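Acyl-CoA dehydrogenase (Thermus thermophilus, PDB 2Z1Q) binds FAD and probably catalyses the oxidation of saturated acyl-CoA thioesters to 2,3-dehydroacyl-CoA, handing the electrons on to an acceptor. Local coordinates at residues 410-415 against 456-461; 451-456 against 547-552; 466-471 against 529-534. All blocks are in the same frame, centred on the assembly; numbering follows the deposited sequence.

Contact 1. Residues 410-415 against 456-461; sequences GMLLRR and LALMVA
Residues 410-413 form a short, weakly bonded helical turn, held by the backbone bonds L413 N to G410 O and R414 N to M411 O, before the chain passes into a loop at R414. Opposite it runs 456-461, a piece from the middle of the long helix 445-468, regularly bonded (A461 N to A457 O, 2.8 Å). The backbones come closest at L412 and A461, whose CA atoms are 6.6 Å apart, a spacing that the small alanine allows.

L412 carries the contact. Its CB points at the long helix, and its two methyls part over the surface there, an off-staggered chi1 of -143° setting them on A461 and L458. CD2 sits against A461 CB at 3.6 Å and also reaches A457 CB at 4.0 Å, so that it rests on two alanines one helical turn apart. CD1 turns to the flank and meets CD2 of L458 at 3.3 Å, tighter than usual for two carbons. The two leucines cross at about a right angle, L458 having its CG anti to the carbonyl carbon (chi1 -76°), which leaves one methyl to bound the alanine patch. L413 adds a peripheral touch, its CD2 lying 4.4 Å from the A461 carbonyl O, and it also packs on E473 and on L479 of helix 476-502.

The contact thus joins the short helical turn 410-413 to helix 445-468 of the C-terminal helical bundle. It is wholly apolar between side chains, so its hold depends on the fit of one branched side chain over two alanines and against the methyl of L458, and not on directional bonds.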
loop_
_atom_site.group_PDB
_atom_site.type_symbol
_atom_site.label_atom_id
_atom_site.label_comp_id
_atom_site.label_asym_id
_atom_site.label_seq_id
_atom_site.Cartn_x
_atom_site.Cartn_y
_atom_site.Cartn_z
ATOM N N GLY B 410 -10.865 -21.031 12.455
ATOM C CA GLY B 410 -11.024 -22.474 12.490
ATOM C C GLY B 410 -11.403 -23.059 13.838
ATOM O O GLY B 410 -12.492 -23.611 13.994
ATOM N N MET B 411 -10.513 -22.944 14.816
ATOM C CA MET B 411 -10.792 -23.485 16.140
ATOM C C MET B 411 -12.055 -22.922 16.785
ATOM O O MET B 411 -12.787 -23.651 17.461
ATOM C CB MET B 411 -9.592 -23.264 17.069
ATOM C CG MET B 411 -8.624 -22.188 16.600
ATOM S SD MET B 411 -9.236 -20.508 16.745
ATOM C CE MET B 411 -8.188 -19.911 18.079
ATOM N N LEU B 412 -12.317 -21.634 16.574
ATOM C CA LEU B 412 -13.490 -20.980 17.148
ATOM C C LEU B 412 -14.769 -21.506 16.495
ATOM O O LEU B 412 -15.882 -21.237 16.955
ATOM C CB LEU B 412 -13.379 -19.467 16.954
ATOM C CG LEU B 412 -13.894 -18.592 18.098
ATOM C CD1 LEU B 412 -13.225 -19.011 19.400
ATOM C CD2 LEU B 412 -13.604 -17.131 17.799
ATOM N N LEU B 413 -14.592 -22.267 15.421
ATOM C CA LEU B 413 -15.702 -22.850 14.682
ATOM C C LEU B 413 -15.830 -24.349 14.939
ATOM O O LEU B 413 -16.845 -24.955 14.589
ATOM C CB LEU B 413 -15.520 -22.610 13.185
ATOM C CG LEU B 413 -15.497 -21.148 12.740
ATOM C CD1 LEU B 413 -14.974 -21.063 11.318
ATOM C CD2 LEU B 413 -16.892 -20.550 12.848
ATOM N N ARG B 414 -14.806 -24.946 15.547
ATOM C CA ARG B 414 -14.831 -26.376 15.845
ATOM C C ARG B 414 -15.839 -26.668 16.952
ATOM O O ARG B 414 -16.024 -27.821 17.349
ATOM C CB ARG B 414 -13.444 -26.868 16.272
ATOM C CG ARG B 414 -12.425 -26.942 15.140
ATOM C CD ARG B 414 -11.100 -27.525 15.617
ATOM N NE ARG B 414 -10.571 -26.803 16.771
ATOM C CZ ARG B 414 -9.329 -26.928 17.229
ATOM N NH1 ARG B 414 -8.475 -27.749 16.632
ATOM N NH2 ARG B 414 -8.941 -26.229 18.288
ATOM N N ARG B 415 -16.481 -25.616 17.450
ATOM C CA ARG B 415 -17.486 -25.749 18.502
ATOM C C ARG B 415 -18.776 -25.049 18.072
ATOM O O ARG B 415 -18.882 -24.566 16.942
ATOM C CB ARG B 415 -16.967 -25.148 19.808
ATOM N N LEU B 456 -15.709 -10.728 22.219
ATOM C CA LEU B 456 -16.331 -10.207 21.001
ATOM C C LEU B 456 -16.243 -11.237 19.883
ATOM O O LEU B 456 -17.239 -11.535 19.217
ATOM C CB LEU B 456 -15.654 -8.900 20.555
ATOM C CG LEU B 456 -16.223 -8.221 19.296
ATOM C CD1 LEU B 456 -17.660 -7.775 19.543
ATOM C CD2 LEU B 456 -15.360 -7.022 18.925
ATOM N N ALA B 457 -15.043 -11.778 19.689
ATOM C CA ALA B 457 -14.795 -12.791 18.668
ATOM C C ALA B 457 -15.725 -13.970 18.890
ATOM O O ALA B 457 -16.410 -14.417 17.973
ATOM C CB ALA B 457 -13.344 -13.256 18.733
ATOM N N LEU B 458 -15.746 -14.471 20.121
ATOM C CA LEU B 458 -16.602 -15.606 20.460
ATOM C C LEU B 458 -18.067 -15.318 20.173
ATOM O O LEU B 458 -18.795 -16.178 19.680
ATOM C CB LEU B 458 -16.430 -15.975 21.936
ATOM C CG LEU B 458 -15.139 -16.721 22.280
ATOM C CD1 LEU B 458 -14.839 -16.644 23.774
ATOM C CD2 LEU B 458 -15.287 -18.159 21.820
ATOM N N MET B 459 -18.506 -14.105 20.473
ATOM C CA MET B 459 -19.898 -13.752 20.253
ATOM C C MET B 459 -20.258 -13.820 18.774
ATOM O O MET B 459 -21.260 -14.427 18.395
ATOM C CB MET B 459 -20.181 -12.345 20.779
ATOM C CG MET B 459 -21.654 -12.041 20.922
ATOM S SD MET B 459 -21.995 -10.290 20.660
ATOM C CE MET B 459 -21.333 -9.561 22.153
ATOM N N VAL B 460 -19.439 -13.192 17.940
ATOM C CA VAL B 460 -19.703 -13.188 16.514
ATOM C C VAL B 460 -19.563 -14.579 15.920
ATOM O O VAL B 460 -20.404 -15.018 15.135
ATOM C CB VAL B 460 -18.749 -12.251 15.785
ATOM C CG1 VAL B 460 -19.012 -12.311 14.290
ATOM C CG2 VAL B 460 -18.923 -10.843 16.313
ATOM N N ALA B 461 -18.494 -15.267 16.305
ATOM C CA ALA B 461 -18.230 -16.610 15.811
ATOM C C ALA B 461 -19.401 -17.536 16.145
ATOM O O ALA B 461 -19.835 -18.339 15.304
ATOM C CB ALA B 461 -16.945 -17.138 16.428
#

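Contact 2. Residues 451-456 against 547-552; sequences QNLKKL and RLTKRE
L548 lays its isobutyl group over one side of helix 445-468, with CD2 against the amide of N452, 3.6 Å from ND2, and CD1 against the backbone of L456, 3.8 Å from N. CG stands anti to the carbonyl carbon (chi1 -76°), and the spread methyls also brush CB of K455, whose chain crosses the leucine at about a right angle. Beyond these segments L548 packs on M459, one helical turn after K455. N452 approaches from the helix with CB only 3.0 Å from L548 O, while the two side chains cross obliquely. A water lies between N452 OD1, to which it donates at 3.0 Å, and L548 O, to which its bond is weak. The loop opens with a type I beta turn from R547 to K550, directly after helix 535-547, which sets its backbone against the neighbouring helix of the C-terminal bundle. An alanine in place of N452 would remove the amide and would probably cost the water one of its acceptors and L548 CD2 part of its cover. T549 follows with CG2 at 3.5 Å from L456 CD2, on the side facing helix 505-528. Its OG1 sits in the crowded position between backbone N and carbonyl carbon (chi1 55°), where its single proton can be given to Q522 OE1, its strongest partner, or to the carbonyls of A545 and R546.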
loop_
_atom_site.group_PDB
_atom_site.type_symbol
_atom_site.label_atom_id
_atom_site.label_comp_id
_atom_site.label_asym_id
_atom_site.label_seq_id
_atom_site.Cartn_x
_atom_site.Cartn_y
_atom_site.Cartn_z
ATOM N N GLN B 451 -9.593 -8.798 27.152
ATOM C CA GLN B 451 -10.453 -9.940 27.396
ATOM C C GLN B 451 -11.771 -9.790 26.661
ATOM O O GLN B 451 -12.307 -10.770 26.147
ATOM C CB GLN B 451 -10.707 -10.116 28.895
ATOM C CG GLN B 451 -9.443 -10.415 29.677
ATOM C CD GLN B 451 -8.701 -11.635 29.151
ATOM O OE1 GLN B 451 -7.560 -11.535 28.697
ATOM N NE2 GLN B 451 -9.347 -12.795 29.212
ATOM N N ASN B 452 -12.297 -8.569 26.612
ATOM C CA ASN B 452 -13.567 -8.332 25.924
ATOM C C ASN B 452 -13.443 -8.615 24.418
ATOM O O ASN B 452 -14.373 -9.142 23.808
ATOM C CB ASN B 452 -14.060 -6.899 26.180
ATOM C CG ASN B 452 -14.713 -6.724 27.567
ATOM O OD1 ASN B 452 -15.041 -5.601 27.971
ATOM N ND2 ASN B 452 -14.909 -7.830 28.289
ATOM N N LEU B 453 -12.299 -8.280 23.824
ATOM C CA LEU B 453 -12.073 -8.547 22.404
ATOM C C LEU B 453 -12.243 -10.039 22.190
ATOM O O LEU B 453 -12.929 -10.459 21.260
ATOM C CB LEU B 453 -10.658 -8.118 21.978
ATOM C CG LEU B 453 -10.405 -6.609 21.976
ATOM C CD1 LEU B 453 -8.959 -6.306 21.641
ATOM C CD2 LEU B 453 -11.335 -5.955 20.971
ATOM N N LYS B 454 -11.643 -10.838 23.073
ATOM C CA LYS B 454 -11.752 -12.293 22.981
ATOM C C LYS B 454 -13.219 -12.679 23.023
ATOM O O LYS B 454 -13.667 -13.534 22.264
ATOM C CB LYS B 454 -11.026 -12.968 24.136
ATOM C CG LYS B 454 -9.608 -12.485 24.309
ATOM C CD LYS B 454 -8.923 -13.201 25.449
ATOM C CE LYS B 454 -7.518 -12.674 25.629
ATOM N NZ LYS B 454 -6.826 -13.396 26.730
ATOM N N LYS B 455 -13.961 -12.046 23.924
ATOM C CA LYS B 455 -15.388 -12.323 24.035
ATOM C C LYS B 455 -16.097 -11.884 22.754
ATOM O O LYS B 455 -16.981 -12.587 22.258
ATOM C CB LYS B 455 -16.000 -11.577 25.231
ATOM C CG LYS B 455 -15.507 -12.048 26.591
ATOM C CD LYS B 455 -16.225 -11.322 27.724
ATOM C CE LYS B 455 -15.830 -11.898 29.083
ATOM N NZ LYS B 455 -14.394 -11.676 29.403
ATOM N N LEU B 456 -15.709 -10.728 22.219
ATOM C CA LEU B 456 -16.331 -10.207 21.001
ATOM C C LEU B 456 -16.243 -11.237 19.883
ATOM O O LEU B 456 -17.239 -11.535 19.217
ATOM C CB LEU B 456 -15.654 -8.900 20.555
ATOM C CG LEU B 456 -16.223 -8.221 19.296
ATOM C CD1 LEU B 456 -17.660 -7.775 19.543
ATOM C CD2 LEU B 456 -15.360 -7.022 18.925
ATOM N N ARG B 547 -20.401 -2.580 23.972
ATOM C CA ARG B 547 -19.895 -2.593 25.336
ATOM C C ARG B 547 -18.605 -3.386 25.424
ATOM O O ARG B 547 -17.704 -3.038 26.183
ATOM C CB ARG B 547 -20.933 -3.171 26.308
ATOM C CG ARG B 547 -21.630 -4.436 25.826
ATOM C CD ARG B 547 -22.549 -5.008 26.909
ATOM N NE ARG B 547 -21.784 -5.526 28.042
ATOM C CZ ARG B 547 -21.035 -6.622 27.993
ATOM N NH1 ARG B 547 -20.964 -7.325 26.870
ATOM N NH2 ARG B 547 -20.343 -7.011 29.057
ATOM N N LEU B 548 -18.515 -4.446 24.635
ATOM C CA LEU B 548 -17.322 -5.274 24.641
ATOM C C LEU B 548 -16.139 -4.552 24.012
ATOM O O LEU B 548 -15.010 -5.036 24.073
ATOM C CB LEU B 548 -17.587 -6.604 23.921
ATOM C CG LEU B 548 -18.395 -7.667 24.676
ATOM C CD1 LEU B 548 -18.572 -8.874 23.787
ATOM C CD2 LEU B 548 -17.686 -8.075 25.964
ATOM N N THR B 549 -16.399 -3.386 23.425
ATOM C CA THR B 549 -15.347 -2.592 22.801
ATOM C C THR B 549 -15.344 -1.167 23.358
ATOM O O THR B 549 -14.644 -0.289 22.860
ATOM C CB THR B 549 -15.520 -2.555 21.262
ATOM O OG1 THR B 549 -16.828 -2.083 20.921
ATOM C CG2 THR B 549 -15.337 -3.946 20.687
ATOM N N LYS B 550 -16.125 -0.952 24.409
ATOM C CA LYS B 550 -16.216 0.359 25.038
ATOM C C LYS B 550 -14.878 0.715 25.681
ATOM O O LYS B 550 -14.261 -0.111 26.355
ATOM C CB LYS B 550 -17.324 0.351 26.104
ATOM C CG LYS B 550 -18.347 1.494 25.978
ATOM C CD LYS B 550 -19.109 1.465 24.636
ATOM C CE LYS B 550 -20.102 2.631 24.507
ATOM N NZ LYS B 550 -20.867 2.614 23.217
ATOM N N ARG B 551 -14.423 1.943 25.463
ATOM C CA ARG B 551 -13.162 2.389 26.042
ATOM C C ARG B 551 -13.196 3.882 26.302
ATOM O O ARG B 551 -14.079 4.592 25.820
ATOM C CB ARG B 551 -11.994 2.074 25.107
ATOM C CG ARG B 551 -11.987 2.895 23.817
ATOM C CD ARG B 551 -10.883 2.432 22.879
ATOM N NE ARG B 551 -10.721 3.282 21.699
ATOM C CZ ARG B 551 -10.257 4.530 21.731
ATOM N NH1 ARG B 551 -9.907 5.084 22.889
ATOM N NH2 ARG B 551 -10.116 5.223 20.607
ATOM N N GLU B 552 -12.222 4.349 27.074
ATOM C CA GLU B 552 -12.109 5.761 27.393
ATOM C C GLU B 552 -11.134 6.416 26.419
ATOM O O GLU B 552 -10.021 5.936 26.219
ATOM C CB GLU B 552 -11.637 5.940 28.840
ATOM C CG GLU B 552 -12.719 5.635 29.872
ATOM C CD GLU B 552 -13.958 6.503 29.685
ATOM O OE1 GLU B 552 -15.067 5.944 29.548
ATOM O OE2 GLU B 552 -13.826 7.746 29.667
HETATM O O HOH W 1 -14.014 -3.475 26.200
#

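Contact 3. Residues 466-471 against 529-534; sequences QKYGQG and LPRLVE
The close-fitting, buried part of this contact is the edge of the Y468 ring against L532. CD2 of the leucine lies in the plane of the ring, 3.7 Å from CE1, and the two side chains cross at about a right angle. L532 is buried and also packs on V460 and L463, so the ring borders the apolar surface of helix 445-468 near its end. Beyond the ring, the phenol OH gives a weak hydrogen bond to R531 O at 3.4 Å. R531, its chain bent at chi2 (74°), passes across the phenol with its guanidinium only 18° from parallel to the ring, and its NE forms a salt bridge with E475. It also packs on V557 of the second subunit.

On the solvent side the partner is an exposed chain, K467, lying over the loop backbone with CD 3.3 Å from L532 O, before bending at chi4 (-61°), which brings NZ to 3.0 Å from Y468 OH. Such a nearby ammonium could lower the phenol's pKa somewhat. Apolar contact of Y468 with L532 and the packing of the K467 and R531 chains probably carry more than the weak bond, while E475 is likely to offset the positive charge that R531 brings near K467 and near R561 of the second subunit.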
loop_
_atom_site.group_PDB
_atom_site.type_symbol
_atom_site.label_atom_id
_atom_site.label_comp_id
_atom_site.label_asym_id
_atom_site.label_seq_id
_atom_site.Cartn_x
_atom_site.Cartn_y
_atom_site.Cartn_z
ATOM N N GLN B 466 -24.487 -20.635 14.870
ATOM C CA GLN B 466 -25.894 -20.883 15.177
ATOM C C GLN B 466 -26.825 -20.268 14.148
ATOM O O GLN B 466 -27.959 -19.897 14.461
ATOM C CB GLN B 466 -26.241 -20.357 16.579
ATOM C CG GLN B 466 -26.145 -18.845 16.732
ATOM C CD GLN B 466 -26.330 -18.380 18.169
ATOM O OE1 GLN B 466 -25.479 -18.623 19.029
ATOM N NE2 GLN B 466 -27.449 -17.708 18.435
ATOM N N LYS B 467 -26.343 -20.156 12.918
ATOM C CA LYS B 467 -27.144 -19.600 11.841
ATOM C C LYS B 467 -26.878 -20.318 10.534
ATOM O O LYS B 467 -27.800 -20.741 9.849
ATOM C CB LYS B 467 -26.857 -18.121 11.646
ATOM C CG LYS B 467 -27.659 -17.523 10.500
ATOM C CD LYS B 467 -27.546 -16.014 10.465
ATOM C CE LYS B 467 -28.538 -15.406 9.487
ATOM N NZ LYS B 467 -28.302 -15.870 8.096
ATOM N N TYR B 468 -25.603 -20.443 10.189
ATOM C CA TYR B 468 -25.230 -21.103 8.948
ATOM C C TYR B 468 -24.740 -22.523 9.191
ATOM O O TYR B 468 -24.676 -23.328 8.267
ATOM C CB TYR B 468 -24.148 -20.299 8.220
ATOM C CG TYR B 468 -24.598 -18.932 7.747
ATOM C CD1 TYR B 468 -24.487 -17.803 8.563
ATOM C CD2 TYR B 468 -25.152 -18.775 6.481
ATOM C CE1 TYR B 468 -24.915 -16.554 8.124
ATOM C CE2 TYR B 468 -25.586 -17.528 6.032
ATOM C CZ TYR B 468 -25.468 -16.425 6.854
ATOM O OH TYR B 468 -25.922 -15.207 6.400
ATOM N N GLY B 469 -24.394 -22.828 10.436
ATOM C CA GLY B 469 -23.914 -24.157 10.764
ATOM C C GLY B 469 -22.731 -24.601 9.926
ATOM O O GLY B 469 -21.825 -23.826 9.643
ATOM N N GLN B 470 -22.748 -25.866 9.525
ATOM C CA GLN B 470 -21.685 -26.459 8.721
ATOM C C GLN B 470 -21.351 -25.659 7.460
ATOM O O GLN B 470 -20.267 -25.806 6.893
ATOM C CB GLN B 470 -22.055 -27.906 8.354
ATOM C CG GLN B 470 -23.486 -28.103 7.849
ATOM C CD GLN B 470 -24.543 -27.896 8.930
ATOM O OE1 GLN B 470 -24.480 -28.499 10.005
ATOM N NE2 GLN B 470 -25.527 -27.051 8.642
ATOM N N GLY B 471 -22.277 -24.806 7.036
ATOM C CA GLY B 471 -22.050 -23.996 5.852
ATOM C C GLY B 471 -21.461 -22.630 6.169
ATOM O O GLY B 471 -21.393 -21.761 5.297
ATOM N N LEU B 529 -22.311 -8.109 11.572
ATOM C CA LEU B 529 -23.374 -8.568 12.456
ATOM C C LEU B 529 -24.765 -8.542 11.809
ATOM O O LEU B 529 -25.547 -9.483 11.965
ATOM C CB LEU B 529 -23.347 -7.750 13.747
ATOM C CG LEU B 529 -23.025 -8.515 15.040
ATOM C CD1 LEU B 529 -22.351 -9.857 14.768
ATOM C CD2 LEU B 529 -22.140 -7.636 15.888
ATOM N N PRO B 530 -25.088 -7.468 11.074
ATOM C CA PRO B 530 -26.396 -7.369 10.414
ATOM C C PRO B 530 -26.621 -8.586 9.511
ATOM O O PRO B 530 -27.755 -8.867 9.094
ATOM C CB PRO B 530 -26.278 -6.071 9.612
ATOM C CG PRO B 530 -25.333 -5.243 10.440
ATOM C CD PRO B 530 -24.289 -6.247 10.857
ATOM N N ARG B 531 -25.541 -9.314 9.222
ATOM C CA ARG B 531 -25.598 -10.500 8.367
ATOM C C ARG B 531 -26.035 -11.740 9.151
ATOM O O ARG B 531 -26.536 -12.717 8.568
ATOM C CB ARG B 531 -24.225 -10.759 7.732
ATOM C CG ARG B 531 -24.140 -11.994 6.839
ATOM C CD ARG B 531 -24.824 -11.793 5.493
ATOM N NE ARG B 531 -24.520 -12.897 4.586
ATOM C CZ ARG B 531 -24.748 -12.893 3.271
ATOM N NH1 ARG B 531 -25.296 -11.829 2.684
ATOM N NH2 ARG B 531 -24.407 -13.943 2.534
ATOM N N LEU B 532 -25.855 -11.685 10.469
ATOM C CA LEU B 532 -26.186 -12.787 11.366
ATOM C C LEU B 532 -27.476 -12.575 12.173
ATOM O O LEU B 532 -28.153 -13.535 12.525
ATOM C CB LEU B 532 -25.027 -13.016 12.335
ATOM C CG LEU B 532 -23.644 -13.079 11.680
ATOM C CD1 LEU B 532 -22.564 -13.295 12.728
ATOM C CD2 LEU B 532 -23.631 -14.203 10.666
ATOM N N VAL B 533 -27.797 -11.321 12.470
ATOM C CA VAL B 533 -28.996 -11.015 13.254
ATOM C C VAL B 533 -29.849 -9.903 12.651
ATOM O O VAL B 533 -29.347 -9.055 11.912
ATOM C CB VAL B 533 -28.626 -10.604 14.705
ATOM C CG1 VAL B 533 -28.167 -11.820 15.493
ATOM C CG2 VAL B 533 -27.528 -9.548 14.688
ATOM N N GLU B 534 -31.140 -9.918 12.968
ATOM C CA GLU B 534 -32.058 -8.895 12.473
ATOM C C GLU B 534 -33.139 -8.561 13.499
ATOM O O GLU B 534 -33.235 -9.195 14.561
ATOM C CB GLU B 534 -32.728 -9.348 11.177
ATOM C CG GLU B 534 -33.540 -10.604 11.338
ATOM C CD GLU B 534 -34.433 -10.866 10.149
ATOM O OE1 GLU B 534 -35.332 -10.036 9.887
ATOM O OE2 GLU B 534 -34.232 -11.901 9.476
#

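In the fold
All three contacts draw on helix 445-468, and together they tie it into the C-terminal helical bundle. Contact 2 lies toward its start, contact 1 midway and contact 3 at its end. Centres of contacts 1 and 3 are 12 Å apart, those of 1 and 2 are 15 Å and those of 2 and 3 are 21 Å. Contact 1 shares L456 with contact 2 and touches contact 3 through V460, which packs on L529 and L532. Along the chain contact 1 closes before contact 3 opens, contact 3 is nested within the loop closed by contact 2, and contacts 1 and 2 cross. One helix thereby links 410-415, where the L413 side chain lies about 12 Å from FAD, to the loops flanking helix 535-547.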